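Local atomic coordinates of RpfR (Cronobacter turicensis, PDB entry 6DGG), a protein that belongs to the PAS-fold proteins and probably acts as a sensor, with lauric acid held in its core. Residues V11-N23 / E34-F46. Residues are numbered along the deposited sequence; the frame is centred on the assembly and turned at random.
With DAO (lauric acid), chain B.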
loop_
_atom_site.group_PDB
_atom_site.type_symbol
_atom_site.label_atom_id
_atom_site.label_comp_id
_atom_site.label_asym_id
_atom_site.label_seq_id
_atom_site.Cartn_x
_atom_site.Cartn_y
_atom_site.Cartn_z
ATOM N N VAL A 11 0.586 -3.353 -3.801
ATOM C CA VAL A 11 1.284 -3.727 -2.578
ATOM C C VAL A 11 0.409 -4.727 -1.837
ATOM O O VAL A 11 -0.796 -4.504 -1.670
ATOM C CB VAL A 11 1.576 -2.483 -1.716
ATOM C CG1 VAL A 11 2.300 -2.859 -0.428
ATOM C CG2 VAL A 11 2.402 -1.460 -2.514
ATOM N N ILE A 12 1.002 -5.847 -1.428
ATOM C CA ILE A 12 0.301 -6.874 -0.670
ATOM C C ILE A 12 0.817 -6.827 0.760
ATOM O O ILE A 12 2.030 -6.763 0.985
ATOM C CB ILE A 12 0.488 -8.261 -1.302
ATOM C CG1 ILE A 12 -0.015 -8.231 -2.749
ATOM C CG2 ILE A 12 -0.244 -9.327 -0.490
ATOM C CD1 ILE A 12 0.187 -9.534 -3.499
ATOM N N LEU A 13 -0.111 -6.823 1.718
ATOM C CA LEU A 13 0.190 -6.639 3.131
ATOM C C LEU A 13 -0.366 -7.806 3.930
ATOM O O LEU A 13 -1.356 -8.430 3.540
ATOM C CB LEU A 13 -0.513 -5.393 3.667
ATOM C CG LEU A 13 -0.260 -4.056 2.983
ATOM C CD1 LEU A 13 -1.127 -2.976 3.612
ATOM C CD2 LEU A 13 1.203 -3.687 3.072
ATOM N N ASP A 14 0.268 -8.091 5.070
ATOM C CA ASP A 14 -0.354 -8.945 6.065
ATOM C C ASP A 14 -1.133 -8.077 7.056
ATOM O O ASP A 14 -1.239 -6.857 6.899
ATOM C CB ASP A 14 0.667 -9.895 6.699
ATOM C CG ASP A 14 1.636 -9.212 7.649
ATOM O OD1 ASP A 14 1.503 -8.003 7.947
ATOM O OD2 ASP A 14 2.552 -9.925 8.128
ATOM N N ARG A 15 -1.704 -8.715 8.082
ATOM C CA ARG A 15 -2.577 -8.000 9.012
ATOM C C ARG A 15 -1.839 -6.917 9.787
ATOM O O ARG A 15 -2.485 -6.038 10.372
ATOM C CB ARG A 15 -3.218 -8.986 9.982
ATOM C CG ARG A 15 -2.217 -9.709 10.863
ATOM C CD ARG A 15 -2.873 -10.825 11.660
ATOM N NE ARG A 15 -3.839 -10.322 12.637
ATOM C CZ ARG A 15 -5.144 -10.598 12.653
ATOM N NH1 ARG A 15 -5.700 -11.393 11.741
ATOM N NH2 ARG A 15 -5.905 -10.076 13.605
ATOM N N HIS A 16 -0.515 -6.962 9.811
ATOM C CA HIS A 16 0.286 -5.980 10.532
ATOM C C HIS A 16 0.734 -4.824 9.653
ATOM O O HIS A 16 1.403 -3.907 10.145
ATOM C CB HIS A 16 1.513 -6.673 11.113
ATOM C CG HIS A 16 1.189 -7.937 11.831
ATOM N ND1 HIS A 16 0.493 -7.952 13.019
ATOM C CD2 HIS A 16 1.432 -9.230 11.517
ATOM C CE1 HIS A 16 0.348 -9.201 13.423
ATOM N NE2 HIS A 16 0.903 -9.996 12.527
ATOM N N GLY A 17 0.378 -4.837 8.373
ATOM C CA GLY A 17 0.913 -3.871 7.445
ATOM C C GLY A 17 2.298 -4.191 6.941
ATOM O O GLY A 17 2.913 -3.344 6.286
ATOM N N ASN A 18 2.809 -5.387 7.218
ATOM C CA ASN A 18 4.108 -5.772 6.696
ATOM C C ASN A 18 3.992 -6.240 5.250
ATOM O O ASN A 18 3.039 -6.931 4.864
ATOM C CB ASN A 18 4.751 -6.817 7.598
ATOM C CG ASN A 18 5.076 -6.250 8.966
ATOM O OD1 ASN A 18 5.228 -5.033 9.115
ATOM N ND2 ASN A 18 5.156 -7.109 9.966
ATOM N N ILE A 19 4.958 -5.823 4.448
ATOM C CA ILE A 19 4.851 -5.894 2.995
ATOM C C ILE A 19 5.254 -7.285 2.524
ATOM O O ILE A 19 6.303 -7.817 2.908
ATOM C CB ILE A 19 5.727 -4.811 2.346
ATOM C CG1 ILE A 19 5.186 -3.422 2.694
ATOM C CG2 ILE A 19 5.809 -5.005 0.816
ATOM C CD1 ILE A 19 6.165 -2.294 2.468
ATOM N N GLN A 20 4.431 -7.858 1.655
ATOM C CA GLN A 20 4.670 -9.167 1.073
ATOM C C GLN A 20 5.085 -9.106 -0.387
ATOM O O GLN A 20 5.887 -9.939 -0.828
ATOM C CB GLN A 20 3.408 -10.017 1.228
ATOM C CG GLN A 20 2.828 -9.961 2.637
ATOM C CD GLN A 20 3.771 -10.529 3.689
ATOM O OE1 GLN A 20 4.404 -11.563 3.474
ATOM N NE2 GLN A 20 3.876 -9.845 4.827
ATOM N N ARG A 21 4.532 -8.159 -1.146
ATOM C CA ARG A 21 4.905 -7.885 -2.528
ATOM C C ARG A 21 4.760 -6.386 -2.764
ATOM O O ARG A 21 3.969 -5.705 -2.099
ATOM C CB ARG A 21 4.026 -8.644 -3.536
ATOM C CG ARG A 21 4.192 -10.159 -3.552
ATOM C CD ARG A 21 4.324 -10.676 -4.985
ATOM N NE ARG A 21 5.605 -10.275 -5.564
ATOM C CZ ARG A 21 6.098 -10.733 -6.711
ATOM N NH1 ARG A 21 5.424 -11.619 -7.431
ATOM N NH2 ARG A 21 7.275 -10.300 -7.129
ATOM N N PHE A 22 5.508 -5.890 -3.748
ATOM C CA PHE A 22 5.696 -4.455 -3.961
ATOM C C PHE A 22 6.148 -4.330 -5.408
ATOM O O PHE A 22 7.250 -4.774 -5.746
ATOM C CB PHE A 22 6.783 -3.998 -2.991
ATOM C CG PHE A 22 7.034 -2.511 -2.911
ATOM C CD1 PHE A 22 6.252 -1.701 -2.091
ATOM C CD2 PHE A 22 8.141 -1.947 -3.532
ATOM C CE1 PHE A 22 6.525 -0.346 -1.952
ATOM C CE2 PHE A 22 8.425 -0.583 -3.392
ATOM C CZ PHE A 22 7.614 0.213 -2.596
ATOM N N ASN A 23 5.287 -3.791 -6.275
ATOM C CA ASN A 23 5.520 -3.919 -7.709
ATOM C C ASN A 23 6.451 -2.827 -8.250
ATOM O O ASN A 23 6.903 -1.932 -7.538
ATOM C CB ASN A 23 4.207 -3.991 -8.498
ATOM C CG ASN A 23 3.553 -2.632 -8.688
ATOM O OD1 ASN A 23 3.580 -1.790 -7.797
ATOM N ND2 ASN A 23 2.954 -2.424 -9.857
ATOM N N GLU A 34 11.598 -3.995 -4.222
ATOM C CA GLU A 34 10.777 -4.979 -3.528
ATOM C C GLU A 34 11.581 -5.752 -2.482
ATOM O O GLU A 34 11.122 -5.939 -1.352
ATOM C CB GLU A 34 10.151 -5.936 -4.541
ATOM C CG GLU A 34 9.240 -6.972 -3.900
ATOM C CD GLU A 34 8.474 -7.777 -4.927
ATOM O OE1 GLU A 34 9.122 -8.267 -5.874
ATOM O OE2 GLU A 34 7.240 -7.928 -4.777
ATOM N N GLN A 35 12.784 -6.212 -2.839
ATOM C CA GLN A 35 13.577 -6.999 -1.900
ATOM C C GLN A 35 13.940 -6.200 -0.658
ATOM O O GLN A 35 14.201 -6.789 0.396
ATOM C CB GLN A 35 14.863 -7.480 -2.565
ATOM C CG GLN A 35 14.691 -8.635 -3.519
ATOM C CD GLN A 35 15.980 -8.955 -4.255
ATOM O OE1 GLN A 35 16.792 -8.066 -4.515
ATOM N NE2 GLN A 35 16.180 -10.225 -4.585
ATOM N N GLU A 36 13.997 -4.870 -0.767
ATOM C CA GLU A 36 14.375 -4.028 0.357
ATOM C C GLU A 36 13.225 -3.769 1.307
ATOM O O GLU A 36 13.465 -3.353 2.446
ATOM C CB GLU A 36 14.824 -2.653 -0.136
ATOM C CG GLU A 36 16.143 -2.603 -0.862
ATOM C CD GLU A 36 16.513 -1.174 -1.183
ATOM O OE1 GLU A 36 17.238 -0.548 -0.383
ATOM O OE2 GLU A 36 16.035 -0.660 -2.211
ATOM N N VAL A 37 11.985 -3.956 0.862
ATOM C CA VAL A 37 10.822 -3.587 1.659
ATOM C C VAL A 37 10.001 -4.780 2.117
ATOM O O VAL A 37 9.138 -4.614 2.990
ATOM C CB VAL A 37 9.938 -2.534 0.952
ATOM C CG1 VAL A 37 10.759 -1.285 0.659
ATOM C CG2 VAL A 37 9.331 -3.075 -0.330
ATOM N N ILE A 38 10.237 -5.979 1.588
ATOM C CA ILE A 38 9.464 -7.109 2.082
ATOM C C ILE A 38 9.761 -7.315 3.565
ATOM O O ILE A 38 10.912 -7.218 4.021
ATOM C CB ILE A 38 9.641 -8.375 1.224
ATOM C CG1 ILE A 38 11.114 -8.733 1.024
ATOM C CG2 ILE A 38 8.931 -8.175 -0.121
ATOM C CD1 ILE A 38 11.327 -10.034 0.205
ATOM N N GLY A 39 8.701 -7.564 4.336
ATOM C CA GLY A 39 8.797 -7.668 5.776
ATOM C C GLY A 39 8.783 -6.347 6.513
ATOM O O GLY A 39 8.680 -6.351 7.747
ATOM N N GLN A 40 8.891 -5.227 5.810
ATOM C CA GLN A 40 8.891 -3.911 6.430
ATOM C C GLN A 40 7.464 -3.401 6.561
ATOM O O GLN A 40 6.566 -3.795 5.813
ATOM C CB GLN A 40 9.698 -2.917 5.589
ATOM C CG GLN A 40 11.141 -3.302 5.376
ATOM C CD GLN A 40 11.982 -3.179 6.622
ATOM O OE1 GLN A 40 11.534 -2.661 7.647
ATOM N NE2 GLN A 40 13.222 -3.640 6.536
ATOM N N ASN A 41 7.269 -2.483 7.504
ATOM C CA ASN A 41 5.941 -1.968 7.805
ATOM C C ASN A 41 5.574 -0.808 6.885
ATOM O O ASN A 41 6.259 0.221 6.858
ATOM C CB ASN A 41 5.823 -1.530 9.259
ATOM C CG ASN A 41 4.402 -1.229 9.620
ATOM O OD1 ASN A 41 3.962 -0.084 9.539
ATOM N ND2 ASN A 41 3.648 -2.266 9.955
ATOM N N VAL A 42 4.452 -0.956 6.182
ATOM C CA VAL A 42 4.062 0.015 5.170
ATOM C C VAL A 42 3.675 1.351 5.798
ATOM O O VAL A 42 3.905 2.415 5.203
ATOM C CB VAL A 42 2.933 -0.591 4.312
ATOM C CG1 VAL A 42 1.596 -0.577 5.041
ATOM C CG2 VAL A 42 2.840 0.116 2.994
ATOM N N PHE A 43 3.074 1.330 6.991
ATOM C CA PHE A 43 2.592 2.559 7.606
ATOM C C PHE A 43 3.749 3.453 8.026
ATOM O O PHE A 43 3.770 4.653 7.725
ATOM C CB PHE A 43 1.722 2.242 8.824
ATOM C CG PHE A 43 0.680 1.190 8.576
ATOM C CD1 PHE A 43 -0.288 1.363 7.604
ATOM C CD2 PHE A 43 0.668 0.028 9.333
ATOM C CE1 PHE A 43 -1.253 0.389 7.388
ATOM C CE2 PHE A 43 -0.295 -0.939 9.127
ATOM C CZ PHE A 43 -1.251 -0.764 8.150
ATOM N N THR A 44 4.718 2.897 8.753
ATOM C CA THR A 44 5.797 3.745 9.243
ATOM C C THR A 44 6.746 4.126 8.117
ATOM O O THR A 44 7.384 5.184 8.176
ATOM C CB THR A 44 6.534 3.055 10.391
ATOM O OG1 THR A 44 7.109 1.836 9.923
ATOM C CG2 THR A 44 5.576 2.741 11.535
ATOM N N LEU A 45 6.820 3.306 7.072
ATOM C CA LEU A 45 7.740 3.568 5.975
ATOM C C LEU A 45 7.203 4.619 5.005
ATOM O O LEU A 45 7.977 5.434 4.491
ATOM C CB LEU A 45 8.036 2.253 5.251
ATOM C CG LEU A 45 9.091 2.192 4.146
ATOM C CD1 LEU A 45 10.380 2.884 4.548
ATOM C CD2 LEU A 45 9.360 0.725 3.811
ATOM N N PHE A 46 5.893 4.631 4.738
ATOM C CA PHE A 46 5.358 5.413 3.622
ATOM C C PHE A 46 4.272 6.411 4.004
ATOM O O PHE A 46 3.669 7.019 3.105
ATOM C CB PHE A 46 4.833 4.499 2.506
ATOM C CG PHE A 46 5.887 3.640 1.887
ATOM C CD1 PHE A 46 6.962 4.212 1.231
ATOM C CD2 PHE A 46 5.813 2.254 1.972
ATOM C CE1 PHE A 46 7.936 3.419 0.650
ATOM C CE2 PHE A 46 6.779 1.460 1.401
ATOM C CZ PHE A 46 7.850 2.041 0.741
HETATM O O1 DAO B . -5.545 3.027 4.708
HETATM O O2 DAO B . -7.197 1.643 4.417
HETATM C C1 DAO B . -5.962 1.903 4.329
HETATM C C2 DAO B . -4.945 0.878 3.798
HETATM C C3 DAO B . -3.975 1.511 2.778
HETATM C C4 DAO B . -2.724 0.656 2.482
HETATM C C5 DAO B . -1.897 1.309 1.358
HETATM C C6 DAO B . -0.534 0.651 1.027
HETATM C C7 DAO B . 0.498 1.771 0.736
HETATM C C8 DAO B . 1.592 1.434 -0.287
HETATM C C9 DAO B . 2.380 2.718 -0.591
HETATM C C10 DAO B . 3.733 2.493 -1.280
HETATM C C11 DAO B . 3.634 2.463 -2.807
HETATM C C12 DAO B . 3.601 3.875 -3.394
#
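I19 is the main bump. Its side chain sits among V37, V42 and F46. I19 CD1 meets the F46 ring at its edge, 4.0 Å from F46 CE2, and I19 CG1 lies against V42 CB. The F22 ring fits between V37 and F46. F22 CG is anti to the backbone N (chi1 -173°), which sets one ring face against V37 CG2, a CH-pi contact with V37 CG2 3.5 Å from F22 CG. The F22 and F46 rings are near parallel but slid apart and barely overlap, with F22 CZ 3.8 Å from F46 CZ. L13 CD2 packs across V42 CG1 at 3.7 Å. G17 has no side chain, and F43 CE2 comes within 3.6 Å of G17 CA.

Backbone bonds set the register: I19 N to Q40 O, G39 N to I19 O and V42 N to G17 O. N41 ND2 donates to N18 OD1, 3.3 Å away, and N41 OD1 caps helix 42-46. R21 and E34 form a side-on salt bridge, NE to OE2 and NH2 to OE1, the flat groups 17° apart. F22 N and R21 NE reach E34 OE2 from opposite faces of its carboxylate plane.

Lauric acid C10 lies over one face of F46, and V11 and V42 touch the chain. The contact joins strands 9-13 and 19-22 and their turn to weakly bonded helix 34-37 and helix 42-46, with helix 24-30 against F22 and helix 49-65 against F43.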